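Local structure of ubiquinol-cytochrome C chaperone (Brucella abortus NCTC 8038, 6RWT) at residues 22-27 and 172-177. The protein probably acts as an assembly chaperone for the cytochrome bc1 complex, like its mitochondrial homolog Cbp3, which binds newly synthesized cytochrome b. Sequence-based numbering, arbitrary orientation.
Sequences EVIVAA and ISYMDV
Y174 meets V23, I24 and A27 with its aromatic ring. These three residues line one side of helix 2-28 near its C-terminal end. Residues 172-177 belong to the extended chain that follows helix 164-168.

The ring contacts differ around its outline. The methyl of A27 makes an off-centre CH-pi contact. A27 CB stands 4.3 Å from the centroid of the Y174 ring, 29° off the ring normal. A27 CB is 3.9 Å from Y174 CG. V23 comes to the edge, near the ring plane, with CG1 4.2 Å from Y174 CD1. I24 approaches farther out and obliquely, with CG1 4.0 Å from Y174 CE1. I24 CG1 is also 3.5 Å from Y174 OH, a plain van der Waals contact. A chi1 of -68° puts Y174 CG anti to the carbonyl carbon, near A27 CB. The ring then extends to I24, about one turn earlier in the helix.

The aliphatic contacts centre on I172. The side chains of V23 and I172 lie alongside each other and run in opposite senses. The pair touches through V23 CG1 and I172 CG2, 3.8 Å apart. V23 CG1 is anti to its own backbone N (chi1 172°) and touches both I172 and the ring edge. I172 CD1 also lies loosely against I24 CG1, at 4.4 Å.

No hydrogen bond joins the two segments. The phenol oxygen of Y174 is instead hydrogen-bonded to the backbone O of H53, on helix 43-61. The rings of Y174 and H53 also meet, and H53 touches I24 and A27. I172 also packs on L159 of helix 145-161.

The contact is therefore apolar between its segments, with the one polar group of the ring satisfied by a third element. Y174 thus joins the C-terminal chain to helices 2-28 and 43-61 within the helical fold.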
ATOM      1  N   GLU A  22      -4.973   5.334   8.297  1.00 19.57           N
ATOM      2  CA  GLU A  22      -4.176   6.527   8.622  1.00 20.91           C
ATOM      3  C   GLU A  22      -2.676   6.236   8.786  1.00 19.44           C
ATOM      4  O   GLU A  22      -1.844   7.035   8.337  1.00 19.97           O
ATOM      5  CB  GLU A  22      -4.761   7.258   9.839  1.00 24.68           C
ATOM      6  CG  GLU A  22      -6.080   7.937   9.484  1.00 29.40           C
ATOM      7  CD  GLU A  22      -6.703   8.733  10.614  1.00 36.48           C
ATOM      8  OE1 GLU A  22      -6.496   8.407  11.801  1.00 43.34           O
ATOM      9  OE2 GLU A  22      -7.436   9.691  10.298  1.00 44.01           O
ATOM     10  N   VAL A  23      -2.338   5.085   9.373  1.00 19.44           N
ATOM     11  CA  VAL A  23      -0.933   4.646   9.460  1.00 20.29           C
ATOM     12  C   VAL A  23      -0.322   4.422   8.069  1.00 18.49           C
ATOM     13  O   VAL A  23       0.820   4.840   7.810  1.00 18.91           O
ATOM     14  CB  VAL A  23      -0.758   3.384  10.342  1.00 21.56           C
ATOM     15  CG1 VAL A  23       0.662   2.824  10.260  1.00 21.52           C
ATOM     16  CG2 VAL A  23      -1.072   3.707  11.798  1.00 22.85           C
ATOM     17  N   ILE A  24      -1.084   3.777   7.182  1.00 18.99           N
ATOM     18  CA  ILE A  24      -0.630   3.512   5.804  1.00 17.77           C
ATOM     19  C   ILE A  24      -0.390   4.838   5.055  1.00 17.20           C
ATOM     20  O   ILE A  24       0.662   5.018   4.420  1.00 17.82           O
ATOM     21  CB  ILE A  24      -1.632   2.599   5.043  1.00 17.00           C
ATOM     22  CG1 ILE A  24      -1.730   1.231   5.726  1.00 17.64           C
ATOM     23  CG2 ILE A  24      -1.210   2.418   3.587  1.00 18.15           C
ATOM     24  CD1 ILE A  24      -2.839   0.329   5.216  1.00 17.35           C
ATOM     25  N   VAL A  25      -1.348   5.766   5.152  1.00 17.55           N
ATOM     26  CA  VAL A  25      -1.242   7.077   4.489  1.00 19.29           C
ATOM     27  C   VAL A  25      -0.023   7.870   5.005  1.00 18.63           C
ATOM     28  O   VAL A  25       0.730   8.450   4.214  1.00 20.34           O
ATOM     29  CB  VAL A  25      -2.553   7.890   4.645  1.00 20.02           C
ATOM     30  CG1 VAL A  25      -2.382   9.353   4.241  1.00 21.46           C
ATOM     31  CG2 VAL A  25      -3.673   7.248   3.830  1.00 20.10           C
ATOM     32  N   ALA A  26       0.179   7.877   6.320  1.00 18.88           N
ATOM     33  CA  ALA A  26       1.335   8.560   6.920  1.00 19.95           C
ATOM     34  C   ALA A  26       2.660   7.968   6.432  1.00 19.21           C
ATOM     35  O   ALA A  26       3.601   8.703   6.112  1.00 20.63           O
ATOM     36  CB  ALA A  26       1.259   8.504   8.439  1.00 21.68           C
ATOM     37  N   ALA A  27       2.733   6.641   6.366  1.00 19.36           N
ATOM     38  CA  ALA A  27       3.945   5.976   5.862  1.00 18.36           C
ATOM     39  C   ALA A  27       4.274   6.378   4.412  1.00 18.43           C
ATOM     40  O   ALA A  27       5.429   6.623   4.084  1.00 19.48           O
ATOM     41  CB  ALA A  27       3.832   4.463   6.009  1.00 20.47           C
ATOM     42  N   ILE A 172      -0.681  -2.029  13.332  1.00 25.00           N
ATOM     43  CA  ILE A 172       0.178  -2.063  12.138  1.00 24.30           C
ATOM     44  C   ILE A 172       1.296  -1.018  12.275  1.00 24.29           C
ATOM     45  O   ILE A 172       1.089   0.054  12.861  1.00 24.49           O
ATOM     46  CB  ILE A 172      -0.656  -1.834  10.844  1.00 24.71           C
ATOM     47  CG1 ILE A 172       0.160  -2.148   9.582  1.00 24.70           C
ATOM     48  CG2 ILE A 172      -1.220  -0.407  10.761  1.00 24.21           C
ATOM     49  CD1 ILE A 172      -0.675  -2.195   8.306  1.00 24.28           C
ATOM     50  N   SER A 173       2.484  -1.338  11.758  1.00 22.59           N
ATOM     51  CA  SER A 173       3.564  -0.355  11.652  1.00 23.15           C
ATOM     52  C   SER A 173       4.465  -0.642  10.451  1.00 22.00           C
ATOM     53  O   SER A 173       4.565  -1.787   9.983  1.00 23.58           O
ATOM     54  CB  SER A 173       4.386  -0.275  12.954  1.00 25.49           C
ATOM     55  OG  SER A 173       4.953  -1.524  13.293  1.00 30.96           O
ATOM     56  N   TYR A 174       5.077   0.424   9.943  1.00 22.04           N
ATOM     57  CA  TYR A 174       6.086   0.377   8.889  1.00 21.79           C
ATOM     58  C   TYR A 174       7.412   0.872   9.466  1.00 24.34           C
ATOM     59  O   TYR A 174       7.460   1.472  10.551  1.00 28.78           O
ATOM     60  CB  TYR A 174       5.669   1.264   7.704  1.00 20.52           C
ATOM     61  CG  TYR A 174       4.449   0.736   6.962  1.00 19.34           C
ATOM     62  CD1 TYR A 174       3.158   0.910   7.473  1.00 20.58           C
ATOM     63  CD2 TYR A 174       4.582   0.025   5.765  1.00 18.38           C
ATOM     64  CE1 TYR A 174       2.045   0.410   6.799  1.00 18.79           C
ATOM     65  CE2 TYR A 174       3.476  -0.474   5.092  1.00 18.32           C
ATOM     66  CZ  TYR A 174       2.200  -0.291   5.611  1.00 17.35           C
ATOM     67  OH  TYR A 174       1.079  -0.793   4.950  1.00 18.29           O
ATOM     68  N   MET A 175       8.487   0.630   8.727  1.00 24.16           N
ATOM     69  CA  MET A 175       9.806   1.116   9.132  1.00 26.15           C
ATOM     70  C   MET A 175       9.897   2.641   8.957  1.00 24.66           C
ATOM     71  O   MET A 175       9.182   3.217   8.133  1.00 23.90           O
ATOM     72  CB  MET A 175      10.903   0.414   8.326  1.00 29.33           C
ATOM     73  CG  MET A 175      10.942  -1.110   8.465  1.00 36.58           C
ATOM     74  SD  MET A 175      11.204  -1.758  10.135  1.00 41.42           S
ATOM     75  CE  MET A 175      12.856  -1.150  10.462  1.00 44.22           C
ATOM     76  N   ASP A 176      10.734   3.292   9.765  1.00 26.94           N
ATOM     77  CA  ASP A 176      11.090   4.709   9.582  1.00 27.13           C
ATOM     78  C   ASP A 176      12.133   4.781   8.462  1.00 26.93           C
ATOM     79  O   ASP A 176      13.289   4.399   8.652  1.00 28.29           O
ATOM     80  CB  ASP A 176      11.647   5.298  10.902  1.00 27.77           C
ATOM     81  CG  ASP A 176      12.098   6.777  10.796  1.00 30.75           C
ATOM     82  OD1 ASP A 176      12.051   7.397   9.710  1.00 31.51           O
ATOM     83  OD2 ASP A 176      12.531   7.326  11.840  1.00 35.25           O
ATOM     84  N   VAL A 177      11.727   5.292   7.300  1.00 24.86           N
ATOM     85  CA  VAL A 177      12.622   5.389   6.140  1.00 26.81           C
ATOM     86  C   VAL A 177      13.928   6.166   6.415  1.00 27.49           C
ATOM     87  O   VAL A 177      14.941   5.885   5.783  1.00 27.99           O
ATOM     88  CB  VAL A 177      11.870   5.931   4.884  1.00 27.33           C
ATOM     89  CG1 VAL A 177      11.563   7.416   5.014  1.00 27.28           C
ATOM     90  CG2 VAL A 177      12.665   5.647   3.611  1.00 27.85           C
TER